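Local coordinates for alginate lyase (Paenibacillus sp. FPU-7, PDB 6KFN), which cleaves the polysaccharide alginate by beta-elimination between its uronate units, probably at mannuronate linkages, at residues L87-A92 with L109-I114; D127-N132 with R167-G172; T260-Q265 with Q285-G290. One frame throughout, in Å; residues are numbered along the deposited sequence. Where two conformers were deposited one is given.

All three contacts pair parallel strands of consecutive coils in a right-handed beta-helix, and they follow one another along the chain. Contacts 1 and 3 belong to the same run of strands, which passes through 134-136, 174-175, 199-201 and 223-230; their centres lie about 31 Å apart. Contact 2 belongs to the neighbouring run, across a corner of the coil: strand 129-131 is followed by 134-136, which pairs with the 110-114 strand of contact 1. Its centre is about 17 Å from that of contact 1 and about 26 Å from that of contact 3. No sodium ligand lies in any contact; the side chains of I114, I170 and L263 each lie about 13 Å from a bound sodium ion.

Contact 1. Residues L87-A92 with L109-I114; sequences LKMTGA and LEIYDI
Two successive coils of the right-handed parallel beta-helix meet here, strand 88-90 running beside strand 110-112 with 11° between their directions. Backbone bonds alternate between the strands: E110 N gives to L87 O, M89 N to E110 O, and Y112 N to M89 O, the last pointing nearly along the C=O axis. T90 and Y112 cross obliquely on the partly exposed face. Y112 holds CG in the crowded position between its backbone N and carbonyl carbon (chi1 59°), and T90 CB lies over one ring face, 4.0 Å from the centroid, as a CH-pi contact. T90 OG1, anti to its own backbone N (chi1 -167°), donates to Y112 O at 2.7 Å from above the carbonyl plane. Y136 of the following coil continues the aromatic row beside Y112, and its OH bonds to E110 OE2. K88 and E110 extend side by side, K88 CE 3.2 Å from E110 OE1, yet K88 NZ stays 4.2 Å from that oxygen, too far for a salt bridge. The opposite face fills the interior of the beta-helix. There M89 bends at chi2 so that its CE reaches L109 CD1 at 4.1 Å, while M89 CB rests 4.2 Å from I111 CG1, with I96 touching all three residues. At the corner, where G91 adopts positive phi, G91 N donates to D113 O at 3.1 Å.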
ATOM      1  N   LEU A  87       2.014   1.142 -14.898  1.00  6.59           N
ATOM      2  CA  LEU A  87       1.690  -0.247 -15.158  1.00  6.59           C
ATOM      3  C   LEU A  87       0.440  -0.680 -14.405  1.00  6.22           C
ATOM      4  O   LEU A  87       0.126  -0.172 -13.334  1.00  7.49           O
ATOM      5  CB  LEU A  87       2.852  -1.129 -14.699  1.00  7.62           C
ATOM      6  CG  LEU A  87       4.151  -0.923 -15.505  1.00  9.11           C
ATOM      7  CD1 LEU A  87       5.322  -1.585 -14.814  1.00 14.06           C
ATOM      8  CD2 LEU A  87       4.013  -1.506 -16.863  1.00 10.03           C
ATOM      9  N   LYS A  88      -0.208  -1.678 -14.963  1.00  6.88           N
ATOM     10  CA  LYS A  88      -1.226  -2.450 -14.259  1.00  7.17           C
ATOM     11  C   LYS A  88      -0.590  -3.716 -13.694  1.00  6.93           C
ATOM     12  O   LYS A  88       0.301  -4.310 -14.332  1.00  7.80           O
ATOM     13  CB  LYS A  88      -2.361  -2.810 -15.225  1.00  9.43           C
ATOM     14  CG  LYS A  88      -3.130  -1.627 -15.747  1.00 13.89           C
ATOM     15  CD  LYS A  88      -4.180  -1.979 -16.804  1.00 15.55           C
ATOM     16  CE  LYS A  88      -5.057  -0.845 -17.167  1.00 26.82           C
ATOM     17  NZ  LYS A  88      -6.048  -1.306 -18.190  1.00 40.87           N
ATOM     18  N   MET A  89      -1.050  -4.141 -12.523  1.00  6.99           N
ATOM     19  CA  MET A  89      -0.596  -5.366 -11.887  0.67  6.94           C
ATOM     20  C   MET A  89      -1.827  -6.142 -11.420  1.00  6.17           C
ATOM     21  O   MET A  89      -2.682  -5.580 -10.735  1.00  6.68           O
ATOM     22  CB  MET A  89       0.315  -5.121 -10.662  0.67  7.26           C
ATOM     23  CG  MET A  89       1.735  -4.631 -10.931  0.67  9.12           C
ATOM     24  SD  MET A  89       1.828  -2.879 -11.212  0.67  6.82           S
ATOM     25  CE  MET A  89       3.646  -2.713 -11.379  0.67  7.75           C
ATOM     26  N   THR A  90      -1.899  -7.414 -11.771  1.00  6.14           N
ATOM     27  CA  THR A  90      -3.069  -8.206 -11.474  1.00  6.22           C
ATOM     28  C   THR A  90      -2.738  -9.675 -11.373  1.00  6.60           C
ATOM     29  O   THR A  90      -1.648 -10.121 -11.719  1.00  9.25           O
ATOM     30  CB  THR A  90      -4.131  -7.938 -12.561  1.00  7.09           C
ATOM     31  OG1 THR A  90      -5.401  -8.448 -12.153  1.00  8.61           O
ATOM     32  CG2 THR A  90      -3.804  -8.562 -13.906  1.00  8.24           C
ATOM     33  N   GLY A  91      -3.746 -10.449 -10.943  1.00  7.94           N
ATOM     34  CA  GLY A  91      -3.702 -11.869 -11.219  1.00 10.39           C
ATOM     35  C   GLY A  91      -2.695 -12.680 -10.426  1.00  9.25           C
ATOM     36  O   GLY A  91      -2.135 -13.666 -10.940  1.00 13.47           O
ATOM     37  N   ALA A  92      -2.460 -12.310  -9.192  1.00  6.97           N
ATOM     38  CA  ALA A  92      -1.496 -12.966  -8.327  1.00  7.15           C
ATOM     39  C   ALA A  92      -1.970 -12.862  -6.897  1.00  6.27           C
ATOM     40  O   ALA A  92      -2.859 -12.085  -6.561  1.00  6.20           O
ATOM     41  CB  ALA A  92      -0.114 -12.351  -8.474  1.00  7.86           C
ATOM     42  N   LEU A 109       0.184   3.488 -10.987  1.00  5.56           N
ATOM     43  CA  LEU A 109      -0.117   2.079 -11.044  1.00  5.54           C
ATOM     44  C   LEU A 109      -1.602   1.812 -10.828  1.00  5.57           C
ATOM     45  O   LEU A 109      -2.301   2.550 -10.133  1.00  6.59           O
ATOM     46  CB  LEU A 109       0.694   1.314 -10.001  1.00  5.66           C
ATOM     47  CG  LEU A 109       2.203   1.578 -10.017  1.00  5.99           C
ATOM     48  CD1 LEU A 109       2.895   0.599  -9.100  1.00  6.73           C
ATOM     49  CD2 LEU A 109       2.779   1.477 -11.426  1.00  6.31           C
ATOM     50  N   GLU A 110      -2.054   0.709 -11.399  1.00  5.24           N
ATOM     51  CA  GLU A 110      -3.402   0.198 -11.185  1.00  5.53           C
ATOM     52  C   GLU A 110      -3.253  -1.265 -10.784  1.00  5.48           C
ATOM     53  O   GLU A 110      -2.811  -2.069 -11.608  1.00  6.60           O
ATOM     54  CB  GLU A 110      -4.238   0.382 -12.455  1.00  7.07           C
ATOM     55  CG  GLU A 110      -5.677  -0.027 -12.305  1.00  9.41           C
ATOM     56  CD  GLU A 110      -6.513   0.074 -13.576  1.00 10.16           C
ATOM     57  OE1 GLU A 110      -6.072   0.687 -14.547  1.00 13.56           O
ATOM     58  OE2 GLU A 110      -7.616  -0.503 -13.572  1.00 12.09           O
ATOM     59  N   ILE A 111      -3.584  -1.582  -9.522  1.00  5.20           N
ATOM     60  CA  ILE A 111      -3.286  -2.879  -8.930  1.00  5.35           C
ATOM     61  C   ILE A 111      -4.620  -3.475  -8.486  1.00  5.09           C
ATOM     62  O   ILE A 111      -5.327  -2.848  -7.688  1.00  6.13           O
ATOM     63  CB  ILE A 111      -2.324  -2.738  -7.744  1.00  5.71           C
ATOM     64  CG1 ILE A 111      -1.035  -2.049  -8.201  1.00  6.69           C
ATOM     65  CG2 ILE A 111      -2.076  -4.085  -7.090  1.00  6.63           C
ATOM     66  CD1 ILE A 111      -0.103  -1.694  -7.084  1.00  8.89           C
ATOM     67  N   TYR A 112      -4.974  -4.646  -9.019  1.00  5.30           N
ATOM     68  CA  TYR A 112      -6.334  -5.131  -8.821  1.00  5.80           C
ATOM     69  C   TYR A 112      -6.417  -6.620  -9.070  1.00  5.31           C
ATOM     70  O   TYR A 112      -5.602  -7.221  -9.777  1.00  5.85           O
ATOM     71  CB  TYR A 112      -7.315  -4.392  -9.786  1.00  7.06           C
ATOM     72  CG  TYR A 112      -6.950  -4.578 -11.251  1.00  7.69           C
ATOM     73  CD1 TYR A 112      -5.967  -3.780 -11.833  1.00  8.94           C
ATOM     74  CD2 TYR A 112      -7.497  -5.579 -12.036  1.00 14.45           C
ATOM     75  CE1 TYR A 112      -5.547  -3.941 -13.115  1.00 15.37           C
ATOM     76  CE2 TYR A 112      -7.054  -5.759 -13.391  1.00 19.08           C
ATOM     77  CZ  TYR A 112      -6.063  -4.917 -13.889  1.00 17.84           C
ATOM     78  OH  TYR A 112      -5.551  -4.996 -15.186  1.00 22.72           O
ATOM     79  N   ASP A 113      -7.479  -7.206  -8.508  1.00  5.46           N
ATOM     80  CA  ASP A 113      -7.776  -8.633  -8.631  1.00  5.73           C
ATOM     81  C   ASP A 113      -6.609  -9.468  -8.090  1.00  5.78           C
ATOM     82  O   ASP A 113      -5.958 -10.260  -8.766  1.00  6.84           O
ATOM     83  CB  ASP A 113      -8.202  -9.053 -10.032  1.00  6.89           C
ATOM     84  CG  ASP A 113      -9.519  -8.442 -10.463  1.00  7.54           C
ATOM     85  OD1 ASP A 113     -10.330  -8.032  -9.625  1.00  8.19           O
ATOM     86  OD2 ASP A 113      -9.711  -8.389 -11.713  1.00 11.48           O
ATOM     87  N   ILE A 114      -6.376  -9.259  -6.787  1.00  5.64           N
ATOM     88  CA  ILE A 114      -5.260  -9.804  -6.030  1.00  5.40           C
ATOM     89  C   ILE A 114      -5.816 -10.736  -4.953  1.00  5.35           C
ATOM     90  O   ILE A 114      -6.809 -10.420  -4.288  1.00  5.54           O
ATOM     91  CB  ILE A 114      -4.447  -8.646  -5.386  1.00  5.50           C
ATOM     92  CG1 ILE A 114      -3.929  -7.665  -6.446  1.00  6.97           C
ATOM     93  CG2 ILE A 114      -3.323  -9.178  -4.546  1.00  5.42           C
ATOM     94  CD1 ILE A 114      -3.038  -8.265  -7.509  1.00  7.58           C
TER
HETATM   95  O   HOH W   1      -8.315  -1.876 -15.921  1.00 27.65           O
HETATM   96  O   HOH W   2      -7.626  -9.309 -13.474  1.00 24.40           O

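Contact 2. Residues D127-N132 with R167-G172; sequences DNIIRN and RNVISG
Facing residues lie side by side, and the side chains of each main pair point the same way. At one end R167, its chain bent at chi3, approaches D127 side-on with two nitrogens, the carboxylate and guanidinium planes 32° apart. R167 NE meets the syn lone pair of D127 OD1 at 2.9 Å, whereas R167 NH2 reaches D127 OD2, also at 2.9 Å, from above the carboxylate plane along a nearly straight N-H bond (174°). Next come two buried asparagines with amide planes only 7° from parallel. N168 OD1 is gripped twice: N128 N approaches in the carbonyl plane at 3.0 Å, and N128 ND2 from above it at 3.0 Å. N128 ND2 also gives to A101 O and N168 ND2 to S125 O, so both amides are fixed in rotation, while N128 OD1 in turn accepts from V104 N. In the strands 129-131 and 169-171, I129 CD1 lies alongside V169 CG1 at 3.7 Å on the outer face; on the inner face I130 CG2, in the crowded position of its first torsion, meets I170 CG1 at 3.9 Å. Alternating backbone bonds such as I130 N to V169 O and S171 N to I130 O join the strands. Such in-register stacking of aliphatic side chains, with asparagines stacked at a turn, is characteristic of the pectate-lyase-like right-handed parallel beta-helix.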
ATOM      1  N   ASP A 127      11.930   4.177   2.883  1.00  4.57           N
ATOM      2  CA  ASP A 127      12.151   5.342   2.038  1.00  4.57           C
ATOM      3  C   ASP A 127      11.583   5.146   0.636  1.00  4.76           C
ATOM      4  O   ASP A 127      12.123   5.659  -0.343  1.00  5.80           O
ATOM      5  CB  ASP A 127      13.626   5.772   1.983  1.00  5.68           C
ATOM      6  CG  ASP A 127      14.155   6.028   3.371  1.00  6.35           C
ATOM      7  OD1 ASP A 127      13.681   7.011   4.006  1.00  7.47           O
ATOM      8  OD2 ASP A 127      15.026   5.254   3.858  1.00  8.51           O
ATOM      9  N   ASN A 128      10.474   4.408   0.544  1.00  4.57           N
ATOM     10  CA  ASN A 128       9.787   4.175  -0.721  1.00  4.53           C
ATOM     11  C   ASN A 128       8.569   5.085  -0.812  1.00  4.43           C
ATOM     12  O   ASN A 128       8.120   5.645   0.186  1.00  4.95           O
ATOM     13  CB  ASN A 128       9.356   2.726  -0.817  1.00  4.41           C
ATOM     14  CG  ASN A 128      10.525   1.773  -0.621  1.00  4.40           C
ATOM     15  OD1 ASN A 128      11.423   1.735  -1.467  1.00  4.86           O
ATOM     16  ND2 ASN A 128      10.520   0.996   0.447  1.00  4.61           N
ATOM     17  N   ILE A 129       8.022   5.211  -2.024  1.00  4.71           N
ATOM     18  CA  ILE A 129       6.781   5.951  -2.227  1.00  5.09           C
ATOM     19  C   ILE A 129       5.909   5.208  -3.223  1.00  4.83           C
ATOM     20  O   ILE A 129       6.402   4.704  -4.222  1.00  5.48           O
ATOM     21  CB  ILE A 129       7.027   7.406  -2.656  1.00  6.13           C
ATOM     22  CG1 ILE A 129       5.712   8.201  -2.740  1.00  6.63           C
ATOM     23  CG2 ILE A 129       7.841   7.508  -3.912  1.00  7.47           C
ATOM     24  CD1 ILE A 129       5.904   9.679  -2.698  1.00 10.73           C
ATOM     25  N   ILE A 130       4.622   5.183  -2.945  1.00  4.77           N
ATOM     26  CA  ILE A 130       3.607   4.874  -3.933  1.00  4.89           C
ATOM     27  C   ILE A 130       2.705   6.088  -4.049  1.00  4.61           C
ATOM     28  O   ILE A 130       2.163   6.577  -3.053  1.00  5.03           O
ATOM     29  CB  ILE A 130       2.848   3.563  -3.654  1.00  5.17           C
ATOM     30  CG1 ILE A 130       1.837   3.310  -4.775  1.00  5.92           C
ATOM     31  CG2 ILE A 130       2.209   3.511  -2.277  1.00  5.67           C
ATOM     32  CD1 ILE A 130       1.285   1.904  -4.821  1.00  7.22           C
ATOM     33  N   ARG A 131       2.558   6.586  -5.287  1.00  5.28           N
ATOM     34  CA  ARG A 131       1.803   7.786  -5.532  1.00  5.26           C
ATOM     35  C   ARG A 131       0.933   7.619  -6.767  1.00  4.91           C
ATOM     36  O   ARG A 131       1.230   6.833  -7.673  1.00  5.13           O
ATOM     37  CB  ARG A 131       2.701   9.002  -5.644  1.00  6.37           C
ATOM     38  CG  ARG A 131       3.626   9.009  -6.805  1.00  9.64           C
ATOM     39  CD  ARG A 131       4.087  10.426  -7.099  1.00 39.13           C
ATOM     40  NE  ARG A 131       5.270  10.738  -6.346  1.00 51.99           N
ATOM     41  CZ  ARG A 131       6.480  10.389  -6.739  1.00 36.74           C
ATOM     42  NH1 ARG A 131       6.638   9.708  -7.841  1.00 33.32           N
ATOM     43  NH2 ARG A 131       7.516  10.694  -6.004  1.00 29.37           N
ATOM     44  N   ASN A 132      -0.145   8.389  -6.810  1.00  5.46           N
ATOM     45  CA  ASN A 132      -0.938   8.547  -8.035  1.00  6.18           C
ATOM     46  C   ASN A 132      -1.330   7.178  -8.608  1.00  5.51           C
ATOM     47  O   ASN A 132      -1.168   6.910  -9.791  1.00  6.58           O
ATOM     48  CB  ASN A 132      -0.182   9.356  -9.088  1.00  7.59           C
ATOM     49  CG  ASN A 132       0.280  10.679  -8.578  1.00 18.82           C
ATOM     50  OD1 ASN A 132      -0.409  11.313  -7.776  1.00 15.94           O
ATOM     51  ND2 ASN A 132       1.455  11.121  -9.033  1.00 48.31           N
ATOM     52  N   ARG A 167       9.552   5.045   6.990  1.00  4.34           N
ATOM     53  CA  ARG A 167       9.531   6.255   6.186  1.00  5.12           C
ATOM     54  C   ARG A 167       8.960   6.023   4.789  1.00  5.05           C
ATOM     55  O   ARG A 167       9.307   6.717   3.843  1.00  6.96           O
ATOM     56  CB  ARG A 167      10.915   6.946   6.129  1.00  5.82           C
ATOM     57  CG  ARG A 167      11.459   7.295   7.505  1.00  6.85           C
ATOM     58  CD  ARG A 167      12.919   7.825   7.418  1.00  8.38           C
ATOM     59  NE  ARG A 167      13.821   6.849   6.853  1.00  7.45           N
ATOM     60  CZ  ARG A 167      14.277   5.756   7.440  1.00  7.50           C
ATOM     61  NH1 ARG A 167      14.160   5.592   8.752  1.00  9.73           N
ATOM     62  NH2 ARG A 167      14.882   4.829   6.732  1.00  8.55           N
ATOM     63  N   ASN A 168       8.042   5.064   4.669  1.00  4.45           N
ATOM     64  CA  ASN A 168       7.353   4.857   3.409  1.00  4.46           C
ATOM     65  C   ASN A 168       6.185   5.818   3.294  1.00  4.43           C
ATOM     66  O   ASN A 168       5.521   6.146   4.268  1.00  5.27           O
ATOM     67  CB  ASN A 168       6.890   3.400   3.295  1.00  4.49           C
ATOM     68  CG  ASN A 168       8.069   2.462   3.245  1.00  4.31           C
ATOM     69  OD1 ASN A 168       8.915   2.584   2.348  1.00  4.69           O
ATOM     70  ND2 ASN A 168       8.144   1.511   4.173  1.00  4.30           N
ATOM     71  N   VAL A 169       5.971   6.292   2.059  1.00  4.99           N
ATOM     72  CA  VAL A 169       5.003   7.323   1.750  1.00  4.85           C
ATOM     73  C   VAL A 169       3.952   6.788   0.794  1.00  4.52           C
ATOM     74  O   VAL A 169       4.284   6.188  -0.232  1.00  5.42           O
ATOM     75  CB  VAL A 169       5.693   8.566   1.173  1.00  5.41           C
ATOM     76  CG1 VAL A 169       4.687   9.634   0.785  1.00  6.41           C
ATOM     77  CG2 VAL A 169       6.735   9.123   2.163  1.00  6.89           C
ATOM     78  N   ILE A 170       2.693   7.065   1.115  1.00  4.63           N
ATOM     79  CA  ILE A 170       1.531   6.737   0.325  1.00  4.48           C
ATOM     80  C   ILE A 170       0.863   8.072   0.018  1.00  4.22           C
ATOM     81  O   ILE A 170       0.396   8.738   0.945  1.00  4.86           O
ATOM     82  CB  ILE A 170       0.590   5.805   1.108  1.00  4.70           C
ATOM     83  CG1 ILE A 170       1.297   4.459   1.440  1.00  6.10           C
ATOM     84  CG2 ILE A 170      -0.726   5.609   0.365  1.00  5.32           C
ATOM     85  CD1 ILE A 170       0.830   3.772   2.626  1.00 13.25           C
ATOM     86  N   SER A 171       0.897   8.519  -1.250  1.00  4.38           N
ATOM     87  CA  SER A 171       0.545   9.895  -1.587  1.00  4.78           C
ATOM     88  C   SER A 171      -0.345   9.951  -2.806  1.00  4.64           C
ATOM     89  O   SER A 171       0.039   9.505  -3.881  1.00  5.56           O
ATOM     90  CB  SER A 171       1.819  10.703  -1.836  1.00  6.36           C
ATOM     91  OG  SER A 171       1.532  12.018  -2.131  1.00  9.10           O
ATOM     92  N   GLY A 172      -1.551  10.503  -2.670  1.00  4.87           N
ATOM     93  CA  GLY A 172      -2.407  10.630  -3.832  1.00  5.77           C
ATOM     94  C   GLY A 172      -2.865   9.299  -4.389  1.00  5.78           C
ATOM     95  O   GLY A 172      -2.935   9.125  -5.614  1.00  7.74           O
TER
HETATM   96  O   HOH W   3       9.744   7.942   0.875  1.00 23.08           O
HETATM   97  O   HOH W   4       3.312  12.518  -4.425  1.00 29.79           O
HETATM   98  O   HOH W   5      -3.251  11.532  -7.414  1.00 32.54           O

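Contact 3. Residues T260-Q265 with Q285-G290; sequences TVYLDQ and QRYPAG
R286 has a bond for each of its five guanidinium N-H groups. Extended from CG to NE, it reaches Q265 O end-on with two nitrogens: NH1 arrives on a lone pair of Q265 O at 2.8 Å, and NH2 comes to the same oxygen from above the carbonyl plane at 3.0 Å. The second N-H of R286 NH2 goes to P288 O at 2.8 Å, while R286 NH1 and NE also serve P268 O and N291 O. L263 CD1 lies 3.7 Å above one face of the guanidinium plane and the CA of G290 covers the opposite face, where any side chain at G290 would run into R286 CZ. An alanine in place of R286 would remove the guanidinium and would probably leave these carbonyls without their donors and loosen the loops it anchors. Strands 260-262 and 285-287 belong to neighbouring coils near the C-terminal end of the parallel beta-helix, and their peptide groups pair in the alternating parallel pattern. V261 N donates to Q285 O, Y287 N to V261 O, and L263 N to Y287 O, the last at 2.8 Å and almost straight (171°). Past the strand, D264 N donates a hydrogen bond to a water that also bonds weakly to Y287 O, and D264 OD2 is held by R231 NH1 and G233 N. Two waters lie between T260 OG1 and Q285 OE1, one of them bonding only weakly to the glutamine oxygen. The rings of Y262 and Y287 lie nearly parallel (13°) but offset so far that they scarcely overlap, and Y262 CE1 sits over a face of the Y287 ring, 3.4 Å from Y287 CD1. A water 2.7 Å from Y262 OH makes a weak link to Y287 OH.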
ATOM      1  N   THR A 260     -11.040  14.247   5.969  1.00  5.04           N
ATOM      2  CA  THR A 260     -12.478  14.364   5.896  1.00  5.12           C
ATOM      3  C   THR A 260     -13.058  12.976   5.735  1.00  4.70           C
ATOM      4  O   THR A 260     -12.640  12.239   4.829  1.00  5.40           O
ATOM      5  CB  THR A 260     -12.899  15.256   4.733  1.00  6.50           C
ATOM      6  OG1 THR A 260     -12.345  16.552   4.922  1.00  9.30           O
ATOM      7  CG2 THR A 260     -14.422  15.367   4.678  1.00  9.12           C
ATOM      8  N   VAL A 261     -13.981  12.613   6.605  1.00  4.82           N
ATOM      9  CA  VAL A 261     -14.581  11.299   6.565  1.00  4.89           C
ATOM     10  C   VAL A 261     -16.088  11.388   6.580  1.00  4.89           C
ATOM     11  O   VAL A 261     -16.694  12.132   7.351  1.00  5.59           O
ATOM     12  CB  VAL A 261     -14.018  10.388   7.681  1.00  5.15           C
ATOM     13  CG1 VAL A 261     -12.523  10.117   7.459  1.00  5.68           C
ATOM     14  CG2 VAL A 261     -14.248  10.954   9.081  1.00  6.04           C
ATOM     15  N   TYR A 262     -16.692  10.552   5.728  1.00  4.81           N
ATOM     16  CA  TYR A 262     -18.130  10.461   5.528  1.00  4.87           C
ATOM     17  C   TYR A 262     -18.551   9.113   6.080  1.00  5.05           C
ATOM     18  O   TYR A 262     -18.362   8.068   5.432  1.00  5.53           O
ATOM     19  CB  TYR A 262     -18.472  10.618   4.034  1.00  6.00           C
ATOM     20  CG  TYR A 262     -18.071  11.936   3.461  1.00  5.53           C
ATOM     21  CD1 TYR A 262     -18.916  13.041   3.531  1.00  5.68           C
ATOM     22  CD2 TYR A 262     -16.820  12.122   2.875  1.00  6.26           C
ATOM     23  CE1 TYR A 262     -18.537  14.274   3.062  1.00  6.23           C
ATOM     24  CE2 TYR A 262     -16.423  13.341   2.406  1.00  6.90           C
ATOM     25  CZ  TYR A 262     -17.286  14.440   2.480  1.00  6.28           C
ATOM     26  OH  TYR A 262     -16.925  15.673   2.028  1.00  7.68           O
ATOM     27  N   LEU A 263     -19.088   9.128   7.303  1.00  4.97           N
ATOM     28  CA  LEU A 263     -19.308   7.940   8.109  1.00  5.10           C
ATOM     29  C   LEU A 263     -20.772   7.552   8.297  1.00  5.46           C
ATOM     30  O   LEU A 263     -21.050   6.621   9.045  1.00  5.85           O
ATOM     31  CB  LEU A 263     -18.610   8.078   9.459  1.00  5.51           C
ATOM     32  CG  LEU A 263     -17.085   8.266   9.358  1.00  5.32           C
ATOM     33  CD1 LEU A 263     -16.482   8.469  10.749  1.00  5.74           C
ATOM     34  CD2 LEU A 263     -16.396   7.166   8.606  1.00  7.55           C
ATOM     35  N   ASP A 264     -21.695   8.248   7.600  1.00  5.58           N
ATOM     36  CA  ASP A 264     -23.099   7.886   7.451  1.00  6.44           C
ATOM     37  C   ASP A 264     -23.966   8.137   8.683  1.00  7.00           C
ATOM     38  O   ASP A 264     -25.066   8.696   8.554  1.00  8.80           O
ATOM     39  CB  ASP A 264     -23.299   6.441   6.993  1.00  6.67           C
ATOM     40  CG  ASP A 264     -22.487   6.146   5.755  1.00  6.98           C
ATOM     41  OD1 ASP A 264     -22.734   6.809   4.715  1.00 10.69           O
ATOM     42  OD2 ASP A 264     -21.595   5.294   5.808  1.00  6.23           O
ATOM     43  N   GLN A 265     -23.525   7.678   9.831  1.00  7.48           N
ATOM     44  CA  GLN A 265     -24.259   7.698  11.075  0.55 10.15           C
ATOM     45  C   GLN A 265     -23.310   8.229  12.147  1.00  7.41           C
ATOM     46  O   GLN A 265     -22.120   8.450  11.905  1.00  7.19           O
ATOM     47  CB  GLN A 265     -24.789   6.277  11.399  0.55 22.53           C
ATOM     48  CG  GLN A 265     -23.641   5.291  11.567  0.55 27.33           C
ATOM     49  CD  GLN A 265     -23.996   3.851  11.893  0.55 30.29           C
ATOM     50  OE1 GLN A 265     -23.211   3.157  12.560  0.55 21.14           O
ATOM     51  NE2 GLN A 265     -25.126   3.374  11.387  0.55 51.82           N
ATOM     52  N   GLN A 285     -12.585  16.652   9.676  1.00  6.41           N
ATOM     53  CA  GLN A 285     -13.992  16.934   9.450  0.59  5.65           C
ATOM     54  C   GLN A 285     -14.743  15.622   9.338  1.00  6.06           C
ATOM     55  O   GLN A 285     -14.354  14.744   8.582  1.00  8.39           O
ATOM     56  CB  GLN A 285     -14.164  17.750   8.176  0.59  7.22           C
ATOM     57  CG  GLN A 285     -13.577  19.137   8.241  0.59 13.14           C
ATOM     58  CD  GLN A 285     -13.692  19.920   6.928  0.59 23.61           C
ATOM     59  OE1 GLN A 285     -12.693  20.401   6.395  0.59 29.90           O
ATOM     60  NE2 GLN A 285     -14.914  20.067   6.417  0.59 39.18           N
ATOM     61  N   ARG A 286     -15.832  15.527  10.071  1.00  6.63           N
ATOM     62  CA  ARG A 286     -16.674  14.326  10.117  1.00  5.90           C
ATOM     63  C   ARG A 286     -18.063  14.673   9.582  1.00  5.76           C
ATOM     64  O   ARG A 286     -18.636  15.703   9.999  1.00  7.26           O
ATOM     65  CB  ARG A 286     -16.828  13.828  11.555  1.00  7.40           C
ATOM     66  CG  ARG A 286     -17.456  12.447  11.668  1.00  7.34           C
ATOM     67  CD  ARG A 286     -18.053  12.219  13.038  1.00  7.16           C
ATOM     68  NE  ARG A 286     -18.370  10.818  13.286  1.00  7.06           N
ATOM     69  CZ  ARG A 286     -19.415  10.190  12.783  1.00  6.95           C
ATOM     70  NH1 ARG A 286     -19.621   8.929  13.056  1.00  7.33           N
ATOM     71  NH2 ARG A 286     -20.272  10.781  11.985  1.00  6.39           N
ATOM     72  N   TYR A 287     -18.628  13.804   8.759  1.00  6.29           N
ATOM     73  CA  TYR A 287     -20.003  13.898   8.307  1.00  6.63           C
ATOM     74  C   TYR A 287     -20.671  12.563   8.581  1.00  7.27           C
ATOM     75  O   TYR A 287     -20.081  11.526   8.287  1.00  9.77           O
ATOM     76  CB  TYR A 287     -20.050  14.160   6.810  1.00  7.75           C
ATOM     77  CG  TYR A 287     -19.458  15.451   6.406  1.00  7.99           C
ATOM     78  CD1 TYR A 287     -18.101  15.605   6.135  1.00  8.56           C
ATOM     79  CD2 TYR A 287     -20.251  16.562   6.258  1.00 16.60           C
ATOM     80  CE1 TYR A 287     -17.590  16.787   5.721  1.00 10.91           C
ATOM     81  CE2 TYR A 287     -19.730  17.762   5.845  1.00 15.42           C
ATOM     82  CZ  TYR A 287     -18.416  17.853   5.584  1.00 13.72           C
ATOM     83  OH  TYR A 287     -17.851  19.044   5.151  1.00 28.48           O
ATOM     84  N   PRO A 288     -21.923  12.528   9.060  1.00  6.83           N
ATOM     85  CA  PRO A 288     -22.635  13.637   9.701  1.00  7.00           C
ATOM     86  C   PRO A 288     -21.927  13.972  11.038  1.00  7.42           C
ATOM     87  O   PRO A 288     -20.841  13.474  11.349  1.00  7.21           O
ATOM     88  CB  PRO A 288     -24.017  13.034   9.929  1.00  7.78           C
ATOM     89  CG  PRO A 288     -23.728  11.580  10.231  1.00  8.18           C
ATOM     90  CD  PRO A 288     -22.632  11.240   9.240  1.00  7.81           C
ATOM     91  N   ALA A 289     -22.566  14.808  11.850  1.00  9.77           N
ATOM     92  CA  ALA A 289     -22.098  14.975  13.214  1.00  9.41           C
ATOM     93  C   ALA A 289     -22.075  13.620  13.913  1.00  8.80           C
ATOM     94  O   ALA A 289     -22.917  12.752  13.675  1.00  9.92           O
ATOM     95  CB  ALA A 289     -23.065  15.901  13.959  1.00 11.06           C
ATOM     96  N   GLY A 290     -21.105  13.429  14.803  1.00  8.38           N
ATOM     97  CA  GLY A 290     -21.050  12.175  15.530  1.00  8.09           C
ATOM     98  C   GLY A 290     -19.734  12.008  16.239  1.00  7.78           C
ATOM     99  O   GLY A 290     -19.036  12.993  16.521  1.00  8.88           O
TER
HETATM  100  O   HOH W   6     -10.674  18.404   7.064  1.00 17.44           O
HETATM  101  O   HOH W   7     -13.288  18.759   3.752  1.00 34.48           O
HETATM  102  O   HOH W   8     -18.080  18.152   1.855  1.00 11.79           O
HETATM  103  O   HOH W   9     -21.554  10.458   5.621  1.00  8.77           O